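Local atomic coordinates of anaphase-promoting complex subunit cut9 (Schizosaccharomyces pombe, PDB entry 2XPI), a protein that serves as a TPR-repeat subunit of the anaphase-promoting complex, a ubiquitin ligase that controls progression through mitosis and G1, and forms homodimers and binds hcn1. Residues 555-560 / 571-576. Residues are numbered along the deposited sequence; the frame is centred on the assembly and turned at random.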
loop_
_atom_site.group_PDB
_atom_site.type_symbol
_atom_site.label_atom_id
_atom_site.label_comp_id
_atom_site.label_asym_id
_atom_site.label_seq_id
_atom_site.Cartn_x
_atom_site.Cartn_y
_atom_site.Cartn_z
ATOM N N ALA A 555 -7.528 -42.667 -46.373
ATOM C CA ALA A 555 -8.897 -42.374 -46.796
ATOM C C ALA A 555 -9.006 -42.355 -48.307
ATOM O O ALA A 555 -9.908 -42.951 -48.875
ATOM C CB ALA A 555 -9.357 -41.044 -46.231
ATOM N N ILE A 556 -8.080 -41.644 -48.944
ATOM C CA ILE A 556 -8.023 -41.493 -50.396
ATOM C C ILE A 556 -7.868 -42.845 -51.107
ATOM O O ILE A 556 -8.514 -43.105 -52.131
ATOM C CB ILE A 556 -6.884 -40.519 -50.792
ATOM C CG1 ILE A 556 -7.238 -39.096 -50.354
ATOM C CG2 ILE A 556 -6.652 -40.496 -52.269
ATOM C CD1 ILE A 556 -6.150 -38.118 -50.637
ATOM N N ALA A 557 -7.021 -43.704 -50.551
ATOM C CA ALA A 557 -6.847 -45.053 -51.067
ATOM C C ALA A 557 -8.154 -45.851 -50.922
ATOM O O ALA A 557 -8.644 -46.461 -51.876
ATOM C CB ALA A 557 -5.697 -45.747 -50.348
ATOM N N LEU A 558 -8.736 -45.826 -49.731
ATOM C CA LEU A 558 -10.009 -46.488 -49.562
ATOM C C LEU A 558 -10.951 -46.081 -50.697
ATOM O O LEU A 558 -11.636 -46.924 -51.283
ATOM C CB LEU A 558 -10.629 -46.186 -48.200
ATOM C CG LEU A 558 -11.976 -46.879 -48.007
ATOM C CD1 LEU A 558 -11.919 -48.356 -48.471
ATOM C CD2 LEU A 558 -12.428 -46.774 -46.562
ATOM N N VAL A 559 -10.989 -44.797 -51.018
ATOM C CA VAL A 559 -11.868 -44.362 -52.090
ATOM C C VAL A 559 -11.415 -44.939 -53.441
ATOM O O VAL A 559 -12.239 -45.431 -54.216
ATOM C CB VAL A 559 -11.983 -42.831 -52.149
ATOM C CG1 VAL A 559 -12.669 -42.401 -53.421
ATOM C CG2 VAL A 559 -12.744 -42.336 -50.958
ATOM N N TYR A 560 -10.112 -44.903 -53.707
ATOM C CA TYR A 560 -9.596 -45.342 -54.998
ATOM C C TYR A 560 -9.927 -46.792 -55.303
ATOM O O TYR A 560 -10.357 -47.122 -56.417
ATOM C CB TYR A 560 -8.091 -45.071 -55.154
ATOM C CG TYR A 560 -7.857 -43.684 -55.691
ATOM C CD1 TYR A 560 -8.449 -43.291 -56.880
ATOM C CD2 TYR A 560 -7.088 -42.755 -55.003
ATOM C CE1 TYR A 560 -8.274 -42.025 -57.383
ATOM C CE2 TYR A 560 -6.910 -41.482 -55.501
ATOM C CZ TYR A 560 -7.510 -41.123 -56.697
ATOM O OH TYR A 560 -7.360 -39.861 -57.225
ATOM N N THR A 571 -0.077 -46.179 -54.229
ATOM C CA THR A 571 0.887 -45.105 -53.985
ATOM C C THR A 571 0.529 -44.239 -52.759
ATOM O O THR A 571 1.416 -43.703 -52.080
ATOM C CB THR A 571 1.053 -44.223 -55.230
ATOM O OG1 THR A 571 -0.240 -43.806 -55.679
ATOM C CG2 THR A 571 1.738 -45.008 -56.353
ATOM N N HIS A 572 -0.770 -44.115 -52.477
ATOM C CA HIS A 572 -1.255 -43.345 -51.331
ATOM C C HIS A 572 -1.059 -44.112 -50.029
ATOM O O HIS A 572 -0.828 -43.522 -48.981
ATOM C CB HIS A 572 -2.734 -42.979 -51.505
ATOM C CG HIS A 572 -2.959 -41.743 -52.315
ATOM N ND1 HIS A 572 -2.879 -40.472 -51.778
ATOM C CD2 HIS A 572 -3.251 -41.578 -53.627
ATOM C CE1 HIS A 572 -3.123 -39.582 -52.722
ATOM N NE2 HIS A 572 -3.348 -40.225 -53.855
ATOM N N LEU A 573 -1.167 -45.433 -50.106
ATOM C CA LEU A 573 -0.941 -46.292 -48.946
ATOM C C LEU A 573 0.548 -46.275 -48.588
ATOM O O LEU A 573 0.914 -46.335 -47.415
ATOM C CB LEU A 573 -1.423 -47.721 -49.230
ATOM C CG LEU A 573 -2.735 -48.188 -48.588
ATOM C CD1 LEU A 573 -3.491 -47.038 -47.965
ATOM C CD2 LEU A 573 -3.633 -48.952 -49.578
ATOM N N HIS A 574 1.400 -46.181 -49.606
ATOM C CA HIS A 574 2.830 -46.036 -49.376
ATOM C C HIS A 574 3.159 -44.722 -48.653
ATOM O O HIS A 574 4.069 -44.677 -47.831
ATOM C CB HIS A 574 3.617 -46.150 -50.684
ATOM C CG HIS A 574 3.736 -47.550 -51.202
ATOM N ND1 HIS A 574 4.307 -48.570 -50.470
ATOM C CD2 HIS A 574 3.372 -48.099 -52.386
ATOM C CE1 HIS A 574 4.278 -49.687 -51.174
ATOM N NE2 HIS A 574 3.711 -49.430 -52.339
ATOM N N GLU A 575 2.419 -43.658 -48.953
ATOM C CA GLU A 575 2.585 -42.401 -48.220
ATOM C C GLU A 575 2.185 -42.522 -46.750
ATOM O O GLU A 575 2.903 -42.045 -45.870
ATOM C CB GLU A 575 1.805 -41.257 -48.878
ATOM C CG GLU A 575 2.471 -40.672 -50.106
ATOM C CD GLU A 575 3.837 -40.070 -49.801
ATOM O OE1 GLU A 575 4.725 -40.159 -50.679
ATOM O OE2 GLU A 575 4.029 -39.518 -48.689
ATOM N N SER A 576 1.036 -43.140 -46.488
ATOM C CA SER A 576 0.580 -43.349 -45.116
ATOM C C SER A 576 1.642 -44.070 -44.311
ATOM O O SER A 576 2.131 -43.555 -43.309
ATOM C CB SER A 576 -0.698 -44.183 -45.085
ATOM O OG SER A 576 -1.804 -43.464 -45.586
#
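Residues 555-560 and 571-576 lie on the two antiparallel helices of the fourteenth tetratricopeptide repeat (TPR), a helical hairpin near the C-terminal end of the superhelix. The segment axes approach to 8.6 Å at 159°, with Ala557 CA and His572 CA 5.9 Å apart. His572 is the main side chain of the interface. Its CG stands anti to the carbonyl carbon, which puts the imidazole against Ile556, one face turned to that side chain. The CG2 methyl of Ile556, anti to its own backbone N, sits over the centre of that ring, 3.6 Å from the centroid and only 6° off the normal, a CH-pi contact. Tyr560, one turn further along, meets the same imidazole obliquely: the planes are 27° apart, but the rings are offset enough that little of one lies over the other. His572 ND1 is hydrogen-bonded to His553 ND1, in the same repeat. An alanine in place of His572 would probably loosen the hairpin, since the ring face that takes the Ile556 methyl and the bond to His553 would both be lost. The small side chain of Ala557 is consistent with the close approach of the backbones, and beside it Leu573 reaches across, its other neighbours including Leu589 and Leu590 of helix 584-592. Both methyls of Leu573 meet Ala557 CB, CD1 at 3.5 Å and CD2 at 3.9 Å.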